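Local coordinates for protein cofilin (Streptomyces griseoflavus, PDB 5IVU) that probably binds actin and belongs to the ADF/cofilin family of cytoskeletal proteins, at residues Y28-L33 against D52-D57; R81-F86 against I116-Q121. All coordinates share one frame; numbering follows the deposited sequence.

Contact 1 of 2, residues Y28-L33 against D52-D57; sequences YIIFHL and DNFLAD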
loop_
_atom_site.group_PDB
_atom_site.type_symbol
_atom_site.label_atom_id
_atom_site.label_comp_id
_atom_site.label_asym_id
_atom_site.label_seq_id
_atom_site.Cartn_x
_atom_site.Cartn_y
_atom_site.Cartn_z
ATOM N N TYR A 28 1.767 -8.761 -0.722
ATOM C CA TYR A 28 1.218 -7.391 -0.679
ATOM C C TYR A 28 -0.291 -7.293 -0.834
ATOM O O TYR A 28 -0.942 -8.232 -1.279
ATOM C CB TYR A 28 1.901 -6.503 -1.729
ATOM C CG TYR A 28 1.601 -6.817 -3.184
ATOM C CD1 TYR A 28 0.477 -6.294 -3.818
ATOM C CD2 TYR A 28 2.480 -7.596 -3.941
ATOM C CE1 TYR A 28 0.220 -6.561 -5.151
ATOM C CE2 TYR A 28 2.237 -7.858 -5.277
ATOM C CZ TYR A 28 1.105 -7.351 -5.870
ATOM O OH TYR A 28 0.875 -7.623 -7.180
ATOM N N ILE A 29 -0.824 -6.129 -0.465
ATOM C CA ILE A 29 -2.256 -5.815 -0.565
ATOM C C ILE A 29 -2.412 -4.413 -1.182
ATOM O O ILE A 29 -1.704 -3.480 -0.796
ATOM C CB ILE A 29 -2.947 -5.804 0.822
ATOM C CG1 ILE A 29 -2.734 -7.128 1.557
ATOM C CG2 ILE A 29 -4.440 -5.518 0.683
ATOM C CD1 ILE A 29 -3.208 -7.114 2.998
ATOM N N ILE A 30 -3.354 -4.277 -2.120
ATOM C CA ILE A 30 -3.713 -2.986 -2.712
ATOM C C ILE A 30 -5.086 -2.560 -2.189
ATOM O O ILE A 30 -6.059 -3.276 -2.372
ATOM C CB ILE A 30 -3.758 -3.053 -4.256
ATOM C CG1 ILE A 30 -2.467 -3.661 -4.841
ATOM C CG2 ILE A 30 -4.005 -1.662 -4.841
ATOM C CD1 ILE A 30 -1.228 -2.788 -4.717
ATOM N N PHE A 31 -5.150 -1.405 -1.529
ATOM C CA PHE A 31 -6.414 -0.810 -1.066
ATOM C C PHE A 31 -6.816 0.359 -1.961
ATOM O O PHE A 31 -5.959 0.995 -2.585
ATOM C CB PHE A 31 -6.286 -0.304 0.370
ATOM C CG PHE A 31 -5.736 -1.317 1.324
ATOM C CD1 PHE A 31 -4.367 -1.424 1.538
ATOM C CD2 PHE A 31 -6.590 -2.168 2.017
ATOM C CE1 PHE A 31 -3.858 -2.365 2.420
ATOM C CE2 PHE A 31 -6.087 -3.110 2.903
ATOM C CZ PHE A 31 -4.720 -3.209 3.106
ATOM N N HIS A 32 -8.117 0.653 -1.980
ATOM C CA HIS A 32 -8.681 1.726 -2.813
ATOM C C HIS A 32 -10.026 2.241 -2.259
ATOM O O HIS A 32 -10.617 1.601 -1.391
ATOM C CB HIS A 32 -8.780 1.254 -4.282
ATOM C CG HIS A 32 -9.971 0.390 -4.590
ATOM N ND1 HIS A 32 -10.440 -0.590 -3.737
ATOM C CD2 HIS A 32 -10.754 0.329 -5.693
ATOM C CE1 HIS A 32 -11.478 -1.192 -4.288
ATOM N NE2 HIS A 32 -11.690 -0.652 -5.476
ATOM N N LEU A 33 -10.472 3.407 -2.731
ATOM C CA LEU A 33 -11.856 3.895 -2.469
ATOM C C LEU A 33 -12.796 3.250 -3.460
ATOM O O LEU A 33 -12.425 3.089 -4.625
ATOM C CB LEU A 33 -12.021 5.409 -2.662
ATOM C CG LEU A 33 -11.998 6.448 -1.560
ATOM C CD1 LEU A 33 -11.245 5.929 -0.376
ATOM C CD2 LEU A 33 -11.420 7.767 -2.056
ATOM N N ASP A 52 8.144 -6.409 -9.285
ATOM C CA ASP A 52 7.586 -5.825 -10.516
ATOM C C ASP A 52 6.087 -6.065 -10.704
ATOM O O ASP A 52 5.414 -5.238 -11.335
ATOM C CB ASP A 52 8.347 -6.312 -11.748
ATOM C CG ASP A 52 9.752 -5.765 -11.811
ATOM O OD1 ASP A 52 9.955 -4.569 -11.508
ATOM O OD2 ASP A 52 10.661 -6.527 -12.176
ATOM N N ASN A 53 5.569 -7.168 -10.175
ATOM C CA ASN A 53 4.112 -7.395 -10.134
ATOM C C ASN A 53 3.387 -6.380 -9.252
ATOM O O ASN A 53 2.256 -5.981 -9.561
ATOM C CB ASN A 53 3.768 -8.803 -9.633
ATOM C CG ASN A 53 3.932 -9.862 -10.707
ATOM O OD1 ASN A 53 5.008 -10.026 -11.282
ATOM N ND2 ASN A 53 2.851 -10.569 -10.999
ATOM N N PHE A 54 4.036 -5.984 -8.152
ATOM C CA PHE A 54 3.525 -4.918 -7.284
ATOM C C PHE A 54 3.450 -3.600 -8.046
ATOM O O PHE A 54 2.387 -2.966 -8.074
ATOM C CB PHE A 54 4.397 -4.767 -6.036
ATOM C CG PHE A 54 4.057 -3.574 -5.190
ATOM C CD1 PHE A 54 2.758 -3.373 -4.732
ATOM C CD2 PHE A 54 5.044 -2.669 -4.818
ATOM C CE1 PHE A 54 2.441 -2.277 -3.940
ATOM C CE2 PHE A 54 4.737 -1.575 -4.018
ATOM C CZ PHE A 54 3.428 -1.379 -3.582
ATOM N N LEU A 55 4.565 -3.223 -8.679
ATOM C CA LEU A 55 4.633 -1.999 -9.470
ATOM C C LEU A 55 3.593 -1.954 -10.589
ATOM O O LEU A 55 3.029 -0.890 -10.856
ATOM C CB LEU A 55 6.028 -1.802 -10.055
ATOM C CG LEU A 55 7.129 -1.449 -9.049
ATOM C CD1 LEU A 55 8.478 -1.335 -9.753
ATOM C CD2 LEU A 55 6.810 -0.156 -8.306
ATOM N N ALA A 56 3.303 -3.112 -11.186
ATOM C CA ALA A 56 2.277 -3.228 -12.229
ATOM C C ALA A 56 0.865 -2.957 -11.719
ATOM O O ALA A 56 0.044 -2.439 -12.461
ATOM C CB ALA A 56 2.335 -4.604 -12.894
ATOM N N ASP A 57 0.581 -3.316 -10.469
ATOM C CA ASP A 57 -0.739 -3.050 -9.860
ATOM C C ASP A 57 -0.943 -1.632 -9.316
ATOM O O ASP A 57 -2.049 -1.293 -8.888
ATOM C CB ASP A 57 -1.036 -4.071 -8.760
ATOM C CG ASP A 57 -1.309 -5.440 -9.323
ATOM O OD1 ASP A 57 -2.337 -5.551 -10.002
ATOM O OD2 ASP A 57 -0.516 -6.383 -9.118
#
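Tyr28 and Phe54 mark where strand 28-33 and helix segment 52-57 come nearest each other at the start of the strand, their CA atoms 7.4 Å apart. The two axes run almost in the same direction, diverging by 6°, and approach to 10.0 Å, a gap filled by side chains. Tyr28 does most of this. Its CG sits between the backbone N and the carbonyl carbon (chi1 69°), and the ring projects from the sheet toward the helix. Phe54 turns an edge to one face of that ring in a T-shaped (edge-to-face) pair, with ring centroids 5.2 Å apart and planes inclined at 56°. Phe54 CB adds a CH-pi contact over the same ring, 4.1 Å from the Tyr28 centroid. At the far end of the ring, Tyr28 OH donates to Asp57 OD2 at 2.7 Å, meeting the carboxylate on its anti side and somewhat out of its plane. The two carboxylate oxygens have different partners: OD2 holds the Tyr28 hydroxyl, while OD1 forms a salt bridge with Lys44 of strand 39-46. Ile30 completes the apolar layer: its CD1 touches the rim of the Phe54 ring, 3.8 Å from CE1 and near the ring plane. Tyr68 of strand 64-72 and Tyr51 of the same helix also meet the Phe54 ring. Helix 51-57 connects strands 39-46 and 64-72, which flank strand 28-33 and run opposite to it; the arrangement is a beta-alpha-beta crossover skipping one strand, packed on one face of the central mixed sheet of the ADF-homology fold.

Contact 2 of 2, residues R81-F86 against I116-Q121; sequences RNKLTF and IAVEIQ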
loop_
_atom_site.group_PDB
_atom_site.type_symbol
_atom_site.label_atom_id
_atom_site.label_comp_id
_atom_site.label_asym_id
_atom_site.label_seq_id
_atom_site.Cartn_x
_atom_site.Cartn_y
_atom_site.Cartn_z
ATOM N N ARG A 81 16.041 -9.187 6.954
ATOM C CA ARG A 81 15.011 -8.544 7.775
ATOM C C ARG A 81 13.735 -8.300 6.958
ATOM O O ARG A 81 13.805 -8.254 5.741
ATOM C CB ARG A 81 15.549 -7.235 8.348
ATOM C CG ARG A 81 16.778 -7.401 9.313
ATOM C CD ARG A 81 16.388 -7.610 10.779
ATOM N NE ARG A 81 17.498 -7.435 11.746
ATOM C CZ ARG A 81 17.709 -6.381 12.557
ATOM N NH1 ARG A 81 16.895 -5.323 12.595
ATOM N NH2 ARG A 81 18.771 -6.391 13.374
ATOM N N ASN A 82 12.581 -8.180 7.621
ATOM C CA ASN A 82 11.325 -7.810 6.950
ATOM C C ASN A 82 10.758 -6.548 7.558
ATOM O O ASN A 82 10.882 -6.325 8.769
ATOM C CB ASN A 82 10.278 -8.925 7.016
ATOM C CG ASN A 82 10.481 -9.969 5.936
ATOM O OD1 ASN A 82 11.403 -10.785 6.012
ATOM N ND2 ASN A 82 9.617 -9.953 4.923
ATOM N N LYS A 83 10.117 -5.734 6.724
ATOM C CA LYS A 83 9.432 -4.544 7.201
ATOM C C LYS A 83 8.116 -4.345 6.465
ATOM O O LYS A 83 8.081 -4.279 5.247
ATOM C CB LYS A 83 10.337 -3.331 7.047
ATOM C CG LYS A 83 11.385 -3.247 8.138
ATOM C CD LYS A 83 12.107 -1.914 8.163
ATOM C CE LYS A 83 12.791 -1.692 9.501
ATOM N NZ LYS A 83 13.625 -0.456 9.494
ATOM N N LEU A 84 7.034 -4.251 7.225
ATOM C CA LEU A 84 5.722 -3.963 6.673
ATOM C C LEU A 84 5.725 -2.486 6.265
ATOM O O LEU A 84 5.937 -1.602 7.097
ATOM C CB LEU A 84 4.616 -4.262 7.697
ATOM C CG LEU A 84 4.545 -5.734 8.150
ATOM C CD1 LEU A 84 3.906 -5.879 9.521
ATOM C CD2 LEU A 84 3.815 -6.587 7.126
ATOM N N THR A 85 5.487 -2.249 4.980
ATOM C CA THR A 85 5.636 -0.950 4.360
ATOM C C THR A 85 4.296 -0.439 3.837
ATOM O O THR A 85 3.685 -1.078 2.993
ATOM C CB THR A 85 6.624 -1.043 3.177
ATOM O OG1 THR A 85 7.853 -1.638 3.617
ATOM C CG2 THR A 85 6.888 0.330 2.576
ATOM N N PHE A 86 3.843 0.700 4.362
ATOM C CA PHE A 86 2.655 1.394 3.861
ATOM C C PHE A 86 3.061 2.365 2.766
ATOM O O PHE A 86 4.048 3.079 2.904
ATOM C CB PHE A 86 1.967 2.152 4.991
ATOM C CG PHE A 86 0.609 2.677 4.631
ATOM C CD1 PHE A 86 -0.514 1.870 4.737
ATOM C CD2 PHE A 86 0.452 3.982 4.195
ATOM C CE1 PHE A 86 -1.773 2.355 4.417
ATOM C CE2 PHE A 86 -0.800 4.476 3.871
ATOM C CZ PHE A 86 -1.917 3.660 3.982
ATOM N N ILE A 116 3.052 -1.270 11.226
ATOM C CA ILE A 116 3.706 -0.766 10.011
ATOM C C ILE A 116 5.068 -0.199 10.418
ATOM O O ILE A 116 5.154 0.598 11.347
ATOM C CB ILE A 116 2.871 0.331 9.318
ATOM C CG1 ILE A 116 1.546 -0.231 8.763
ATOM C CG2 ILE A 116 3.671 1.022 8.220
ATOM C CD1 ILE A 116 1.664 -1.244 7.644
ATOM N N ALA A 117 6.122 -0.634 9.727
ATOM C CA ALA A 117 7.501 -0.253 10.059
ATOM C C ALA A 117 8.013 0.918 9.239
ATOM O O ALA A 117 8.792 1.709 9.759
ATOM C CB ALA A 117 8.428 -1.439 9.893
ATOM N N VAL A 118 7.595 1.021 7.972
ATOM C CA VAL A 118 7.962 2.152 7.105
ATOM C C VAL A 118 6.776 2.679 6.298
ATOM O O VAL A 118 5.854 1.941 5.974
ATOM C CB VAL A 118 9.121 1.823 6.124
ATOM C CG1 VAL A 118 10.478 1.834 6.826
ATOM C CG2 VAL A 118 8.901 0.491 5.451
ATOM N N GLU A 119 6.833 3.971 5.979
ATOM C CA GLU A 119 5.852 4.638 5.141
ATOM C C GLU A 119 6.532 5.272 3.936
ATOM O O GLU A 119 7.621 5.834 4.046
ATOM C CB GLU A 119 5.141 5.742 5.911
ATOM C CG GLU A 119 4.345 5.261 7.106
ATOM C CD GLU A 119 3.822 6.417 7.921
ATOM O OE1 GLU A 119 4.664 7.167 8.467
ATOM O OE2 GLU A 119 2.579 6.578 7.990
ATOM N N ILE A 120 5.856 5.184 2.799
ATOM C CA ILE A 120 6.318 5.754 1.557
ATOM C C ILE A 120 5.171 6.597 0.992
ATOM O O ILE A 120 4.027 6.161 0.971
ATOM C CB ILE A 120 6.707 4.657 0.530
ATOM C CG1 ILE A 120 7.698 3.637 1.115
ATOM C CG2 ILE A 120 7.306 5.278 -0.726
ATOM C CD1 ILE A 120 9.103 4.161 1.335
ATOM N N GLN A 121 5.494 7.813 0.567
ATOM C CA GLN A 121 4.598 8.651 -0.208
ATOM C C GLN A 121 5.214 8.664 -1.598
ATOM O O GLN A 121 6.372 9.045 -1.756
ATOM C CB GLN A 121 4.540 10.049 0.407
ATOM C CG GLN A 121 3.536 11.012 -0.235
ATOM C CD GLN A 121 2.078 10.771 0.169
ATOM O OE1 GLN A 121 1.775 10.461 1.325
ATOM N NE2 GLN A 121 1.166 10.945 -0.789
HETATM O O HOH W 1 11.661 1.119 10.975
#
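Thr85 and Val118 stand paired on the same face of the sheet, their side chains slanting across one another. Val118 CG2 points at both branches of the threonine; its 3.0 Å approach to Thr85 OG1 is very short and its exact value doubtful. The hydroxyl is turned back along its own strand, where Thr85 OG1 donates to Lys83 O from above the carbonyl plane. Thr85 CG2 faces forward instead and meets Ile120 CG1 at 3.7 Å. Lys83 lies with its aliphatic chain alongside Ala117, CG to CB 3.9 Å; a water joins Lys83 NZ to Ala117 O, and the same NZ bonds Ala137 O. These strands are the parallel pair of the beta-alpha-beta unit 81-89, 96-112, 118-122, and the second is an edge strand. Phe86 N donates to Val118 O at 2.9 Å, and Ile120 N to Phe86 O at 2.8 Å. Leu84 O is shared by two successive N-H groups where segment 116-121 joins the sheet, Ala117 N at 2.8 Å and Val118 N at 3.2 Å. On the other face, Ile116 CG2 touches Phe86 CB at 3.8 Å. The Phe86 ring, with CG anti to the backbone N (chi1 -169°), is directed away from segment 116-121 onto Leu109 of helix 96-112, whose Arg110 forms a salt bridge with Glu119.

How the contacts relate
Both contacts belong to one mixed sheet but engage it differently, and they do not touch: their centres are 14 Å apart and their nearest atoms about 5 Å. Contact 1 is buried and lies across the sheet's thickness, placing a helix over an inner strand, so side chains carry nearly all of it, with no main-chain hydrogen bond between the segments: aromatic and aliphatic packing with one phenol-carboxylate bond. Contact 2 lies in the plane of the sheet at its margin, where main-chain hydrogen bonds set the register and side chains merely flank them; it is partly buried, with a water bridging the two segments. Strand 64-72 lies between strands 28-33 and 81-89, so it connects the two regions laterally.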